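Local coordinates for protein Bd3460 (Bdellovibrio bacteriovorus, PDB 5CEC) that is an ankyrin-repeat immunity protein that binds the predatory endopeptidase Bd3459, consistent with self-protection of the predator during invasion of its prey, at residues T65-A70 and D77-L82. Numbering follows the deposited sequence.
Sequences TPLMNA and DIVKFL. With SO4 (sulfate ion), chain H.
Thr65 opens helix 66-72 as its N-cap: OG1 accepts Met68 N at 3.1 Å, nearly straight (166°), in a capping box with Met68. Thr65 O accepts from Asn69 N and from Asn69 ND2, the latter at 3.0 Å and above the carbonyl plane. Pro66 turns CB toward helix 76-84 and meets Leu82 CD1 at 4.0 Å. Leu82 CD1 also lies against the backbone at the start of the helix, 3.7 Å from Leu67 N. Leu67, with CG anti to its own N (chi1 -175°), swings CD1 across to Val79 CG1 and Leu82 CB, passing Leu82 in the opposite direction. Ala70, with no more than a methyl, lets the helices close in: its CB touches Ile78 CG2 at 3.6 Å and Val79 CG2 at 3.7 Å. The axes run almost antiparallel (157°), forming the antiparallel helix pair of a predicted ankyrin repeat; helix 109-117 packs on Val79, and helix 42-49 on Ile78. Asp77 N donates to a sulfate ion, probably from the crystallisation liquor, also hydrogen-bonded to Leu76 N and to Lys154 of the Bd3459 chain. No hydrogen bond joins the two segments, so buried aliphatic contacts hold the pair, and the first segment's polar bonds serve the helix start, not the interface.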
ATOM      1  N   THR B  65      14.292 -17.567   5.990  1.00 17.88           N
ATOM      2  CA  THR B  65      15.521 -17.143   5.330  1.00 18.89           C
ATOM      3  C   THR B  65      15.389 -15.696   4.858  1.00 18.97           C
ATOM      4  O   THR B  65      14.282 -15.161   4.762  1.00 18.00           O
ATOM      5  CB  THR B  65      15.758 -17.966   4.073  1.00 18.63           C
ATOM      6  OG1 THR B  65      14.650 -17.786   3.178  1.00 18.21           O
ATOM      7  CG2 THR B  65      15.946 -19.444   4.408  1.00 19.95           C
ATOM      8  N   PRO B  66      16.519 -15.069   4.495  1.00 19.19           N
ATOM      9  CA  PRO B  66      16.454 -13.768   3.827  1.00 19.75           C
ATOM     10  C   PRO B  66      15.536 -13.758   2.619  1.00 18.09           C
ATOM     11  O   PRO B  66      14.798 -12.775   2.403  1.00 18.50           O
ATOM     12  CB  PRO B  66      17.910 -13.530   3.399  1.00 20.97           C
ATOM     13  CG  PRO B  66      18.702 -14.259   4.430  1.00 20.89           C
ATOM     14  CD  PRO B  66      17.912 -15.466   4.797  1.00 19.58           C
ATOM     15  N   LEU B  67      15.623 -14.785   1.784  1.00 16.83           N
ATOM     16  CA  LEU B  67      14.810 -14.809   0.576  1.00 17.10           C
ATOM     17  C   LEU B  67      13.321 -14.812   0.902  1.00 16.95           C
ATOM     18  O   LEU B  67      12.534 -14.146   0.215  1.00 16.10           O
ATOM     19  CB  LEU B  67      15.172 -16.028  -0.283  1.00 16.32           C
ATOM     20  CG  LEU B  67      14.474 -16.085  -1.637  1.00 16.68           C
ATOM     21  CD1 LEU B  67      14.920 -14.965  -2.538  1.00 17.53           C
ATOM     22  CD2 LEU B  67      14.653 -17.431  -2.292  1.00 17.62           C
ATOM     23  N   MET B  68      12.915 -15.602   1.893  1.00 16.12           N
ATOM     24  CA  MET B  68      11.499 -15.612   2.303  1.00 15.60           C
ATOM     25  C   MET B  68      11.049 -14.242   2.763  1.00 16.42           C
ATOM     26  O   MET B  68       9.941 -13.822   2.430  1.00 17.64           O
ATOM     27  CB  MET B  68      11.244 -16.624   3.406  1.00 15.91           C
ATOM     28  CG  MET B  68      11.348 -18.079   2.995  1.00 15.72           C
ATOM     29  SD  MET B  68      11.413 -19.052   4.512  1.00 17.34           S
ATOM     30  CE  MET B  68      12.196 -20.527   3.900  1.00 18.62           C
ATOM     31  N   ASN B  69      11.872 -13.582   3.563  1.00 17.50           N
ATOM     32  CA  ASN B  69      11.575 -12.239   3.999  1.00 18.96           C
ATOM     33  C   ASN B  69      11.424 -11.262   2.843  1.00 18.75           C
ATOM     34  O   ASN B  69      10.476 -10.480   2.821  1.00 19.57           O
ATOM     35  CB  ASN B  69      12.667 -11.763   4.958  1.00 19.92           C
ATOM     36  CG  ASN B  69      12.439 -12.211   6.375  1.00 21.51           C
ATOM     37  OD1 ASN B  69      11.647 -11.618   7.083  1.00 26.14           O
ATOM     38  ND2 ASN B  69      13.140 -13.253   6.803  1.00 21.64           N
ATOM     39  N   ALA B  70      12.349 -11.292   1.878  1.00 17.75           N
ATOM     40  CA  ALA B  70      12.281 -10.397   0.729  1.00 17.98           C
ATOM     41  C   ALA B  70      11.033 -10.675  -0.108  1.00 16.89           C
ATOM     42  O   ALA B  70      10.398  -9.753  -0.614  1.00 19.11           O
ATOM     43  CB  ALA B  70      13.520 -10.546  -0.125  1.00 19.10           C
ATOM     44  N   ASP B  77      13.862  -6.028  -6.041  1.00 21.72           N
ATOM     45  CA  ASP B  77      15.310  -5.778  -6.154  1.00 22.35           C
ATOM     46  C   ASP B  77      16.105  -6.626  -5.174  1.00 21.03           C
ATOM     47  O   ASP B  77      17.154  -7.166  -5.522  1.00 22.86           O
ATOM     48  CB  ASP B  77      15.625  -4.285  -5.981  1.00 24.62           C
ATOM     49  CG  ASP B  77      15.301  -3.472  -7.232  1.00 30.27           C
ATOM     50  OD1 ASP B  77      14.847  -4.063  -8.234  1.00 36.99           O
ATOM     51  OD2 ASP B  77      15.505  -2.240  -7.224  1.00 38.92           O
ATOM     52  N   ILE B  78      15.603  -6.789  -3.955  1.00 20.88           N
ATOM     53  CA  ILE B  78      16.302  -7.608  -2.966  1.00 19.68           C
ATOM     54  C   ILE B  78      16.246  -9.084  -3.369  1.00 20.15           C
ATOM     55  O   ILE B  78      17.257  -9.785  -3.294  1.00 19.77           O
ATOM     56  CB  ILE B  78      15.767  -7.383  -1.553  1.00 21.35           C
ATOM     57  CG1 ILE B  78      16.050  -5.945  -1.100  1.00 21.84           C
ATOM     58  CG2 ILE B  78      16.371  -8.400  -0.590  1.00 20.90           C
ATOM     59  CD1 ILE B  78      15.389  -5.561   0.213  1.00 22.24           C
ATOM     60  N   VAL B  79      15.109  -9.549  -3.868  1.00 18.38           N
ATOM     61  CA  VAL B  79      15.015 -10.925  -4.362  1.00 18.24           C
ATOM     62  C   VAL B  79      16.026 -11.130  -5.488  1.00 18.47           C
ATOM     63  O   VAL B  79      16.726 -12.119  -5.492  1.00 19.65           O
ATOM     64  CB  VAL B  79      13.587 -11.261  -4.824  1.00 17.96           C
ATOM     65  CG1 VAL B  79      13.511 -12.554  -5.629  1.00 17.26           C
ATOM     66  CG2 VAL B  79      12.704 -11.377  -3.610  1.00 18.34           C
ATOM     67  N   LYS B  80      16.112 -10.188  -6.425  1.00 19.72           N
ATOM     68  CA  LYS B  80      17.046 -10.340  -7.537  1.00 20.15           C
ATOM     69  C   LYS B  80      18.490 -10.414  -7.044  1.00 21.30           C
ATOM     70  O   LYS B  80      19.292 -11.224  -7.545  1.00 22.40           O
ATOM     71  CB  LYS B  80      16.888  -9.188  -8.530  1.00 22.54           C
ATOM     72  CG  LYS B  80      15.635  -9.231  -9.379  1.00 25.15           C
ATOM     73  CD  LYS B  80      15.553  -8.004 -10.289  1.00 30.45           C
ATOM     74  CE  LYS B  80      14.486  -8.140 -11.365  1.00 32.98           C
ATOM     75  NZ  LYS B  80      14.584  -7.032 -12.369  1.00 37.96           N
ATOM     76  N   PHE B  81      18.824  -9.567  -6.068  1.00 20.96           N
ATOM     77  CA  PHE B  81      20.150  -9.577  -5.464  1.00 22.46           C
ATOM     78  C   PHE B  81      20.469 -10.932  -4.818  1.00 21.17           C
ATOM     79  O   PHE B  81      21.537 -11.526  -5.034  1.00 21.90           O
ATOM     80  CB  PHE B  81      20.297  -8.437  -4.442  1.00 25.37           C
ATOM     81  CG  PHE B  81      21.577  -8.490  -3.654  1.00 26.78           C
ATOM     82  CD1 PHE B  81      22.791  -8.183  -4.265  1.00 29.81           C
ATOM     83  CD2 PHE B  81      21.586  -8.894  -2.316  1.00 27.76           C
ATOM     84  CE1 PHE B  81      23.975  -8.253  -3.552  1.00 30.96           C
ATOM     85  CE2 PHE B  81      22.783  -8.968  -1.597  1.00 29.51           C
ATOM     86  CZ  PHE B  81      23.975  -8.641  -2.216  1.00 32.07           C
ATOM     87  N   LEU B  82      19.524 -11.467  -4.066  1.00 20.42           N
ATOM     88  CA  LEU B  82      19.725 -12.773  -3.439  1.00 20.22           C
ATOM     89  C   LEU B  82      19.791 -13.918  -4.451  1.00 20.11           C
ATOM     90  O   LEU B  82      20.597 -14.842  -4.293  1.00 20.89           O
ATOM     91  CB  LEU B  82      18.634 -13.052  -2.423  1.00 19.50           C
ATOM     92  CG  LEU B  82      18.653 -12.116  -1.209  1.00 19.19           C
ATOM     93  CD1 LEU B  82      17.412 -12.299  -0.340  1.00 20.82           C
ATOM     94  CD2 LEU B  82      19.919 -12.244  -0.367  1.00 21.11           C
TER
HETATM   95  S   SO4 H 301      10.963  -3.311  -5.648  1.00 33.55           S
HETATM   96  O1  SO4 H 301      10.768  -3.187  -7.124  1.00 39.33           O
HETATM   97  O2  SO4 H 301      10.020  -4.309  -5.072  1.00 30.89           O
HETATM   98  O3  SO4 H 301      12.346  -3.716  -5.377  1.00 32.99           O
HETATM   99  O4  SO4 H 301      10.720  -1.947  -5.088  1.00 36.39           O